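Response regulator aspartate phosphatase H (Bacillus subtilis, PDB 3Q15) dephosphorylates the sporulation phosphotransferase Spo0F and also acts on the competence regulator ComA, helping to separate competence and sporulation in time. Local coordinates at residues M109-Q114 against I121-E126; K115-A120 against Y151-Q156. All blocks are in the same frame, centred on the assembly; numbering follows the deposited sequence.

Interaction 1: M109-Q114 against I121-E126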
# COMPACT_ATOMS: atom_id res chain seq x y z
N MET A 109 8.51 11.23 4.68
CA MET A 109 8.72 10.90 6.08
C MET A 109 8.13 11.98 7.00
O MET A 109 7.60 11.68 8.06
CB MET A 109 10.21 10.69 6.38
CG MET A 109 10.79 9.41 5.78
SD MET A 109 9.91 7.92 6.33
CE MET A 109 10.84 6.64 5.49
N TYR A 110 8.21 13.24 6.58
CA TYR A 110 7.62 14.32 7.35
C TYR A 110 6.11 14.14 7.47
O TYR A 110 5.53 14.29 8.54
CB TYR A 110 7.95 15.68 6.74
CG TYR A 110 7.32 16.85 7.47
CD1 TYR A 110 7.87 17.35 8.64
CD2 TYR A 110 6.17 17.46 6.97
CE1 TYR A 110 7.29 18.43 9.31
CE2 TYR A 110 5.59 18.54 7.63
CZ TYR A 110 6.15 19.02 8.79
OH TYR A 110 5.57 20.08 9.45
N GLU A 111 5.47 13.83 6.34
CA GLU A 111 4.04 13.57 6.33
C GLU A 111 3.73 12.36 7.21
O GLU A 111 2.76 12.37 7.97
CB GLU A 111 3.55 13.35 4.90
CG GLU A 111 3.72 14.58 4.01
CD GLU A 111 2.86 15.77 4.44
OE1 GLU A 111 1.90 15.56 5.22
OE2 GLU A 111 3.13 16.90 4.00
N PHE A 112 4.56 11.33 7.10
CA PHE A 112 4.40 10.12 7.90
C PHE A 112 4.47 10.44 9.39
O PHE A 112 3.68 9.93 10.18
CB PHE A 112 5.46 9.08 7.52
CG PHE A 112 5.50 7.89 8.44
CD1 PHE A 112 4.64 6.82 8.26
CD2 PHE A 112 6.41 7.84 9.49
CE1 PHE A 112 4.68 5.74 9.10
CE2 PHE A 112 6.45 6.76 10.33
CZ PHE A 112 5.58 5.70 10.14
N ASP A 113 5.42 11.29 9.77
CA ASP A 113 5.61 11.65 11.18
C ASP A 113 4.47 12.47 11.77
O ASP A 113 4.28 12.49 12.99
CB ASP A 113 6.94 12.38 11.37
CG ASP A 113 8.13 11.45 11.24
OD1 ASP A 113 7.95 10.23 11.43
OD2 ASP A 113 9.24 11.94 10.95
N GLN A 114 3.71 13.15 10.92
CA GLN A 114 2.55 13.88 11.39
C GLN A 114 1.27 13.10 11.08
O GLN A 114 0.17 13.65 11.11
CB GLN A 114 2.50 15.29 10.80
CG GLN A 114 2.21 15.37 9.31
CD GLN A 114 2.12 16.81 8.83
OE1 GLN A 114 2.38 17.74 9.60
NE2 GLN A 114 1.76 17.00 7.57
N ILE A 121 2.28 8.39 1.46
CA ILE A 121 2.29 7.39 0.40
C ILE A 121 2.58 8.04 -0.95
O ILE A 121 3.42 7.57 -1.72
CB ILE A 121 0.94 6.63 0.35
CG1 ILE A 121 0.76 5.80 1.62
CG2 ILE A 121 0.85 5.74 -0.89
CD1 ILE A 121 -0.66 5.27 1.84
N GLY A 122 1.88 9.14 -1.23
CA GLY A 122 2.07 9.88 -2.46
C GLY A 122 3.52 10.29 -2.67
O GLY A 122 4.03 10.20 -3.78
N TYR A 123 4.17 10.74 -1.61
CA TYR A 123 5.58 11.13 -1.71
C TYR A 123 6.48 9.90 -1.82
O TYR A 123 7.46 9.91 -2.57
CB TYR A 123 6.00 12.04 -0.55
CG TYR A 123 5.49 13.46 -0.73
CD1 TYR A 123 6.12 14.34 -1.60
CD2 TYR A 123 4.37 13.91 -0.04
CE1 TYR A 123 5.66 15.64 -1.77
CE2 TYR A 123 3.90 15.20 -0.20
CZ TYR A 123 4.54 16.06 -1.07
OH TYR A 123 4.07 17.33 -1.23
N TYR A 124 6.14 8.84 -1.10
CA TYR A 124 6.88 7.58 -1.21
C TYR A 124 6.90 7.09 -2.65
O TYR A 124 7.93 6.65 -3.15
CB TYR A 124 6.28 6.50 -0.30
CG TYR A 124 6.49 6.72 1.17
CD1 TYR A 124 7.53 7.52 1.64
CD2 TYR A 124 5.65 6.13 2.11
CE1 TYR A 124 7.71 7.72 3.00
CE2 TYR A 124 5.83 6.32 3.46
CZ TYR A 124 6.86 7.12 3.91
OH TYR A 124 7.04 7.31 5.26
N ARG A 125 5.74 7.15 -3.30
CA ARG A 125 5.63 6.69 -4.68
C ARG A 125 6.47 7.55 -5.62
O ARG A 125 7.23 7.04 -6.44
CB ARG A 125 4.16 6.68 -5.13
CG ARG A 125 3.28 5.74 -4.32
CD ARG A 125 3.73 4.29 -4.45
NE ARG A 125 4.02 3.96 -5.84
CZ ARG A 125 3.10 3.61 -6.73
NH1 ARG A 125 1.83 3.52 -6.37
NH2 ARG A 125 3.45 3.33 -7.98
N GLU A 126 6.34 8.87 -5.50
CA GLU A 126 7.13 9.78 -6.32
C GLU A 126 8.62 9.58 -6.08
O GLU A 126 9.42 9.67 -7.01
CB GLU A 126 6.74 11.25 -6.06
CG GLU A 126 5.31 11.60 -6.46
CD GLU A 126 5.00 11.26 -7.91
OE1 GLU A 126 4.09 10.44 -8.15
OE2 GLU A 126 5.66 11.82 -8.81
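Tyr-124 meets Met-109 and Phe-112 because its CG stands beside its own backbone N, anti to the carbonyl carbon (chi1 -71°), which sends the ring across to helix 93-113, while Met-109 folds back at chi2 (-57°) to bring its sulfur up to the hydroxyl. The two side chains are roughly perpendicular, Met-109 SD lying 3.1 Å from Tyr-124 OH and at the edge of the ring, a Met-aromatic contact. On Phe-112 it is the root of the side chain that touches: CB is 3.3 Å from Tyr-124 OH, and the ring carries on to Ala-150 and Met-154. Glu-111 and Tyr-123 add a looser apolar contact, Glu-111 CG to Tyr-123 CD2 at 4.2 Å. The plane of the Glu-111 carboxylate is nearly parallel to that ring (9° apart); OE1 accepts a hydrogen bond from Gln-114 NE2, which comes from above the carboxylate plane, and OE2 forms a salt bridge with Arg-107. The helix segments run antiparallel, 9.1 Å apart at closest approach, as in a TPR helix hairpin, in keeping with the predicted first repeat. Tyr-124 OH is buried against Met-109 sulfur and Phe-112 carbon with no hydrogen-bonding partner in the model, so the contact probably rests on packing, at some cost for the buried hydroxyl.

Interaction 2: K115-A120 against Y151-Q156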
# COMPACT_ATOMS: atom_id res chain seq x y z
N LYS A 115 1.45 11.82 10.77
CA LYS A 115 0.33 10.91 10.54
C LYS A 115 -0.54 11.29 9.35
O LYS A 115 -1.71 10.92 9.28
CB LYS A 115 -0.52 10.76 11.81
CG LYS A 115 0.28 10.33 13.04
CD LYS A 115 -0.62 10.09 14.25
CE LYS A 115 -1.36 8.77 14.14
NZ LYS A 115 -0.43 7.62 14.07
N GLU A 116 0.03 12.05 8.41
CA GLU A 116 -0.65 12.31 7.15
C GLU A 116 -0.27 11.18 6.19
O GLU A 116 0.59 11.35 5.33
CB GLU A 116 -0.23 13.66 6.57
CG GLU A 116 -0.73 14.86 7.35
CD GLU A 116 -2.20 15.13 7.12
OE1 GLU A 116 -2.82 14.40 6.33
OE2 GLU A 116 -2.74 16.08 7.74
N TYR A 117 -0.90 10.03 6.37
CA TYR A 117 -0.46 8.81 5.70
C TYR A 117 -0.69 8.81 4.20
O TYR A 117 0.17 8.38 3.43
CB TYR A 117 -1.11 7.58 6.35
CG TYR A 117 -0.64 7.33 7.77
CD1 TYR A 117 0.64 7.67 8.17
CD2 TYR A 117 -1.49 6.77 8.71
CE1 TYR A 117 1.07 7.45 9.45
CE2 TYR A 117 -1.07 6.55 10.01
CZ TYR A 117 0.21 6.89 10.37
OH TYR A 117 0.63 6.67 11.66
N VAL A 118 -1.85 9.29 3.78
CA VAL A 118 -2.16 9.39 2.36
C VAL A 118 -1.13 10.28 1.66
O VAL A 118 -0.57 9.91 0.62
CB VAL A 118 -3.59 9.90 2.13
CG1 VAL A 118 -3.79 10.31 0.68
CG2 VAL A 118 -4.60 8.82 2.53
N GLU A 119 -0.87 11.45 2.23
CA GLU A 119 0.17 12.33 1.71
C GLU A 119 1.51 11.60 1.65
O GLU A 119 2.20 11.65 0.64
CB GLU A 119 0.29 13.60 2.56
CG GLU A 119 -0.96 14.48 2.55
CD GLU A 119 -1.33 14.95 1.15
OE1 GLU A 119 -0.42 15.38 0.41
OE2 GLU A 119 -2.52 14.89 0.78
N ALA A 120 1.87 10.93 2.74
CA ALA A 120 3.15 10.21 2.81
C ALA A 120 3.30 9.21 1.66
O ALA A 120 4.32 9.19 0.98
CB ALA A 120 3.30 9.50 4.15
N TYR A 151 5.16 1.58 6.30
CA TYR A 151 3.92 0.88 5.98
C TYR A 151 3.49 -0.04 7.12
O TYR A 151 2.30 -0.20 7.38
CB TYR A 151 4.05 0.10 4.67
CG TYR A 151 3.85 0.94 3.43
CD1 TYR A 151 2.61 1.49 3.14
CD2 TYR A 151 4.90 1.19 2.55
CE1 TYR A 151 2.42 2.27 2.01
CE2 TYR A 151 4.72 1.96 1.41
CZ TYR A 151 3.48 2.50 1.15
OH TYR A 151 3.29 3.26 0.03
N TYR A 152 4.46 -0.64 7.80
CA TYR A 152 4.16 -1.48 8.96
C TYR A 152 3.49 -0.66 10.06
O TYR A 152 2.46 -1.06 10.60
CB TYR A 152 5.41 -2.17 9.48
CG TYR A 152 5.24 -2.78 10.86
CD1 TYR A 152 4.50 -3.94 11.03
CD2 TYR A 152 5.81 -2.19 11.98
CE1 TYR A 152 4.33 -4.51 12.29
CE2 TYR A 152 5.65 -2.74 13.24
CZ TYR A 152 4.91 -3.90 13.38
OH TYR A 152 4.75 -4.45 14.63
N HIS A 153 4.09 0.48 10.40
CA HIS A 153 3.52 1.37 11.42
C HIS A 153 2.14 1.86 10.97
O HIS A 153 1.25 2.09 11.79
CB HIS A 153 4.45 2.55 11.69
CG HIS A 153 3.99 3.45 12.79
ND1 HIS A 153 4.23 3.19 14.12
CD2 HIS A 153 3.30 4.62 12.76
CE1 HIS A 153 3.71 4.15 14.87
NE2 HIS A 153 3.15 5.04 14.07
N MET A 154 1.98 2.02 9.66
CA MET A 154 0.71 2.43 9.08
C MET A 154 -0.28 1.27 9.00
O MET A 154 -1.39 1.42 8.49
CB MET A 154 0.93 3.01 7.68
CG MET A 154 1.54 4.41 7.67
SD MET A 154 1.91 5.01 6.01
CE MET A 154 0.54 4.34 5.08
N LYS A 155 0.13 0.10 9.48
CA LYS A 155 -0.71 -1.09 9.45
C LYS A 155 -1.14 -1.45 8.03
O LYS A 155 -2.19 -2.06 7.83
CB LYS A 155 -1.93 -0.93 10.36
CG LYS A 155 -1.63 -1.11 11.84
CD LYS A 155 -1.95 0.15 12.62
CE LYS A 155 -1.85 -0.08 14.12
NZ LYS A 155 -2.25 1.12 14.91
N GLN A 156 -0.34 -1.06 7.05
CA GLN A 156 -0.53 -1.52 5.68
C GLN A 156 0.45 -2.68 5.51
O GLN A 156 1.47 -2.56 4.82
CB GLN A 156 -0.24 -0.40 4.67
CG GLN A 156 -0.93 0.93 4.99
CD GLN A 156 -2.44 0.83 4.99
OE1 GLN A 156 -3.05 0.53 6.01
NE2 GLN A 156 -3.06 1.07 3.83
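Tyr-117 reaches from the start of helix 117-128 to the end of helix 137-153, where Met-154 lies along its ring and His-153 stands at its hydroxyl. At the root, Tyr-117 CB has Met-154 CE at 3.9 Å. Further out, Tyr-117 CG and CD1 come under the bend of the methionine, with Met-154 CG 3.4 Å from Tyr-117 CD1. That methylene sits over the ring face, 16° off the normal, making a CH-pi contact; Met-154 SD approaches more obliquely, 4.3 Å from the centroid of the Tyr-117 ring, as a Met-aromatic contact. The turn at chi3 of Met-154 (37°) brings its methyl group back toward Tyr-117 CB, and the two side chains lie alongside one another, running in opposite senses. Beyond the opposite face, the backbone oxygen of Lys-115 lies 4.0 Å above the ring plane, over its centre. At the tip, Tyr-117 OH accepts a hydrogen bond from Lys-115 NZ (2.8 Å) and lies near the plane of the imidazole at its edge, 3.5 Å from His-153 CD2. A leucine in place of Tyr-117 would probably leave Lys-115 NZ without this acceptor and Met-154 without an aromatic face to lie on. His-158 of the second subunit meets the Tyr-117 ring edge-to-face and also packs on Met-154, tying this junction of the predicted first and second TPRs to the subunit interface. Methylene, sulfur and ring packing thus join the neighbouring repeats, while the Lys-115 bond, made within the same turn, anchors the hydroxyl and probably limits how the ring can move.

How the interactions relate
Interactions 1 and 2 have centres 8 Å apart and share helix 117-128: interaction 1 packs it against the preceding helix 93-113, interaction 2 against the end of helix 137-153. Their segments alternate along the chain, and the turn between helix 93-113 and helix 117-128 joins them, Glu-116 N lying 2.8 Å from Glu-111 O in a probable hydrogen bond of the Schellman motif. Side chains continue the packing: Phe-112 CZ is 3.6 Å from His-153 CD2, and Ile-121 CD1 is 3.6 Å from Met-154 CE. Both sites also touch the second subunit, where Arg-125 forms a salt bridge with Glu-128 of that chain.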